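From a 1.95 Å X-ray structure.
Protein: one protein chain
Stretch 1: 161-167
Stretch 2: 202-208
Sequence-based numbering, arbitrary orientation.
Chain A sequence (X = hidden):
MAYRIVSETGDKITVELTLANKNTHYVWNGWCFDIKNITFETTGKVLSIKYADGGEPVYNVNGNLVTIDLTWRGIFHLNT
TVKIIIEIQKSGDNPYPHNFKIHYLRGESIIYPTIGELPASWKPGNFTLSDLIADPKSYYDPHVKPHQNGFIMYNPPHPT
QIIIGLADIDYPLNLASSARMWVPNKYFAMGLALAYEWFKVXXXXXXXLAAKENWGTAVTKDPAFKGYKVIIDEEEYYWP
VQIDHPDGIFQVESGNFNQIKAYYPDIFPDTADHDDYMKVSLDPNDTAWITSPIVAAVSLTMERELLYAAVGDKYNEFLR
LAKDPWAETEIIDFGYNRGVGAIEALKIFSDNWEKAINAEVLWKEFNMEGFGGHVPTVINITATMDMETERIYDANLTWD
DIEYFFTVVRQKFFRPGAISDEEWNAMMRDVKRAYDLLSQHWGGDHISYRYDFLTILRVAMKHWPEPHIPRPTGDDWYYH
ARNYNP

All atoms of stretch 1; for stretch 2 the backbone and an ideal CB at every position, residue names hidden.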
# COMPACT_ATOMS: atom_id res chain seq x y z
N GLN A 161 -17.76 -29.75 9.21
CA GLN A 161 -18.87 -28.90 8.73
C GLN A 161 -18.47 -27.42 8.78
O GLN A 161 -17.81 -27.00 9.73
CB GLN A 161 -20.15 -29.05 9.57
CG GLN A 161 -20.93 -30.39 9.29
CD GLN A 161 -22.07 -30.56 10.22
OE1 GLN A 161 -22.77 -29.60 10.58
NE2 GLN A 161 -22.29 -31.83 10.66
N ILE A 162 -18.88 -26.65 7.76
CA ILE A 162 -18.79 -25.17 7.78
C ILE A 162 -20.11 -24.64 8.23
O ILE A 162 -21.15 -24.98 7.64
CB ILE A 162 -18.51 -24.57 6.39
CG1 ILE A 162 -17.27 -25.18 5.79
CG2 ILE A 162 -18.39 -23.01 6.47
CD1 ILE A 162 -17.24 -25.03 4.31
N ILE A 163 -20.11 -23.81 9.25
CA ILE A 163 -21.37 -23.32 9.80
C ILE A 163 -21.43 -21.78 9.66
O ILE A 163 -20.91 -21.03 10.53
CB ILE A 163 -21.52 -23.65 11.33
CG1 ILE A 163 -21.18 -25.14 11.61
CG2 ILE A 163 -22.89 -23.23 11.79
CD1 ILE A 163 -22.09 -26.08 10.85
N ILE A 164 -22.06 -21.29 8.60
CA ILE A 164 -22.27 -19.87 8.48
C ILE A 164 -23.67 -19.59 9.00
O ILE A 164 -24.65 -20.10 8.46
CB ILE A 164 -22.16 -19.40 7.02
CG1 ILE A 164 -20.74 -19.62 6.50
CG2 ILE A 164 -22.55 -17.93 6.91
CD1 ILE A 164 -20.61 -19.39 5.01
N GLY A 165 -23.77 -18.79 10.05
CA GLY A 165 -25.06 -18.57 10.67
C GLY A 165 -25.74 -17.35 10.09
O GLY A 165 -25.32 -16.22 10.32
N LEU A 166 -26.80 -17.59 9.34
CA LEU A 166 -27.55 -16.51 8.71
C LEU A 166 -28.56 -15.96 9.69
O LEU A 166 -29.77 -16.10 9.50
CB LEU A 166 -28.23 -17.02 7.44
CG LEU A 166 -27.30 -17.79 6.49
CD1 LEU A 166 -28.06 -18.36 5.31
CD2 LEU A 166 -26.16 -16.91 6.03
N ALA A 167 -28.06 -15.34 10.74
CA ALA A 167 -28.89 -14.79 11.80
C ALA A 167 -29.61 -13.51 11.40
O ALA A 167 -29.13 -12.75 10.56
CB ALA A 167 -28.05 -14.54 13.05
N UNK A 202 -12.61 -17.34 10.83
CA UNK A 202 -14.03 -17.60 11.07
C UNK A 202 -14.87 -16.98 9.95
O UNK A 202 -14.86 -15.76 9.78
CB UNK A 202 -14.46 -17.05 12.43
N UNK A 203 -15.59 -17.80 9.18
CA UNK A 203 -16.42 -17.25 8.11
C UNK A 203 -17.40 -16.22 8.62
O UNK A 203 -17.70 -15.28 7.89
CB UNK A 203 -17.18 -18.37 7.40
N UNK A 204 -17.90 -16.36 9.86
CA UNK A 204 -18.86 -15.38 10.35
C UNK A 204 -18.19 -13.97 10.52
O UNK A 204 -18.83 -12.93 10.40
CB UNK A 204 -19.45 -15.86 11.68
N UNK A 205 -16.91 -13.98 10.83
CA UNK A 205 -16.20 -12.70 11.02
C UNK A 205 -16.10 -12.00 9.62
O UNK A 205 -16.36 -10.81 9.51
CB UNK A 205 -14.82 -12.93 11.63
N UNK A 206 -15.70 -12.73 8.58
CA UNK A 206 -15.61 -12.11 7.21
C UNK A 206 -16.98 -11.67 6.74
O UNK A 206 -17.12 -10.63 6.09
CB UNK A 206 -15.02 -13.09 6.19
N UNK A 207 -18.02 -12.40 7.14
CA UNK A 207 -19.41 -12.05 6.79
C UNK A 207 -19.81 -10.71 7.44
O UNK A 207 -20.40 -9.79 6.81
CB UNK A 207 -20.37 -13.16 7.23
N UNK A 208 -19.47 -10.61 8.71
CA UNK A 208 -19.77 -9.44 9.49
C UNK A 208 -19.01 -8.24 8.92
O UNK A 208 -19.55 -7.13 8.85
CB UNK A 208 -19.42 -9.67 10.96

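Position 202 directly precedes a helix that begins at 203, and its phi/psi of -59/117° is extended rather than helical. Its CA-to-CB bond runs sideways to stretch 1, and the ideal CB has nothing of that stretch within 5.5 Å. The N-cap site favours a short side chain with an acceptor, so Ser, Thr, Asp or Asn would suit. The deposited residue is Asn 202. With chi1 at 180° (t), its OD1 accepts from the backbone N of residue 204 at 3.0 Å, capping the helix. A water donates both to this OD1 (3.0 Å) and to Ile 163 O (2.9 Å).

At 203, CA-to-CB points toward stretch 1, and the ideal CB lies 3.9 Å from Ile 164 CG1 and 4.9 Å from Ile 162 CG2. Such surroundings call for a compact apolar group: Ala, Val or Pro are all plausible, and phi of -56° in the first turn, where the backbone N is not needed for helix bonding, is compatible with proline. Pro 203 is found. Its CB packs on Ile 164 CG1 at 3.9 Å and its CG on Ile 162 CG2 at 4.2 Å.

Position 204 has the closest CA approach, 5.9 Å to Ile 164 CA. Its CB points sideways, 5.5 Å from both Gly 165 N and Ile 163 O. A donor and an acceptor of the backbone are thus on offer, and a polar side chain whose acceptor lies two bonds beyond CB, such as Asn or Asp, could reach the amide. Asn 204, with chi1 at -72° (m), receives the hydrogen bond from Gly 165 N to its OD1 at 3.2 Å, with a nearly straight angle of 162°. Its ND2 donates to a second water at 2.8 Å, which in turn donates to Ile 163 O at 2.9 Å; the carboxamide therefore serves the amide directly and the carbonyl through water.

Positions 205 and 206 are helical and out of reach of stretch 1, which therefore sets no preference. They are Phe 205 and Leu 206.

Position 207, one turn after 203, again points toward stretch 1, but its ideal CB is 5.3 Å from Ile 164 CG2. That gap suits a longer apolar side chain, Leu, Ile or Met. Met 207 spans it with all three chi angles m, placing CE 4.2 Å from Ile 164 CG2 and 4.3 Å from Leu 166 CD2.

Position 208 is out of reach, leaving the choice open from this side; it is Ala 208.

Stretch 2 (202-208) NPNFLMA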
# COMPACT_ATOMS: atom_id res chain seq x y z
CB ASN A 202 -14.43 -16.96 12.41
CG ASN A 202 -15.90 -17.16 12.78
OD1 ASN A 202 -16.67 -17.86 12.10
ND2 ASN A 202 -16.28 -16.58 13.90
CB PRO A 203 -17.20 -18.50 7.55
CG PRO A 203 -16.34 -19.69 7.96
CD PRO A 203 -15.66 -19.27 9.28
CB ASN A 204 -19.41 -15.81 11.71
CG ASN A 204 -20.36 -17.01 11.59
OD1 ASN A 204 -20.97 -17.25 10.54
ND2 ASN A 204 -20.45 -17.79 12.68
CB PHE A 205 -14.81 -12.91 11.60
CG PHE A 205 -14.03 -11.61 11.71
CD1 PHE A 205 -14.28 -10.77 12.77
CD2 PHE A 205 -13.13 -11.22 10.70
CE1 PHE A 205 -13.63 -9.52 12.89
CE2 PHE A 205 -12.46 -9.96 10.78
CZ PHE A 205 -12.73 -9.13 11.90
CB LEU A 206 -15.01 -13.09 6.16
CG LEU A 206 -13.50 -13.33 6.38
CD1 LEU A 206 -12.90 -14.30 5.37
CD2 LEU A 206 -12.69 -11.98 6.27
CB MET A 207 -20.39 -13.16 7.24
CG MET A 207 -20.34 -14.42 6.37
SD MET A 207 -21.28 -14.26 4.79
CE MET A 207 -22.98 -14.09 5.35
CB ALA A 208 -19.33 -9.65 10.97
O HOH W 1 -21.40 -20.37 13.33
O HOH W 2 -18.31 -20.37 11.63
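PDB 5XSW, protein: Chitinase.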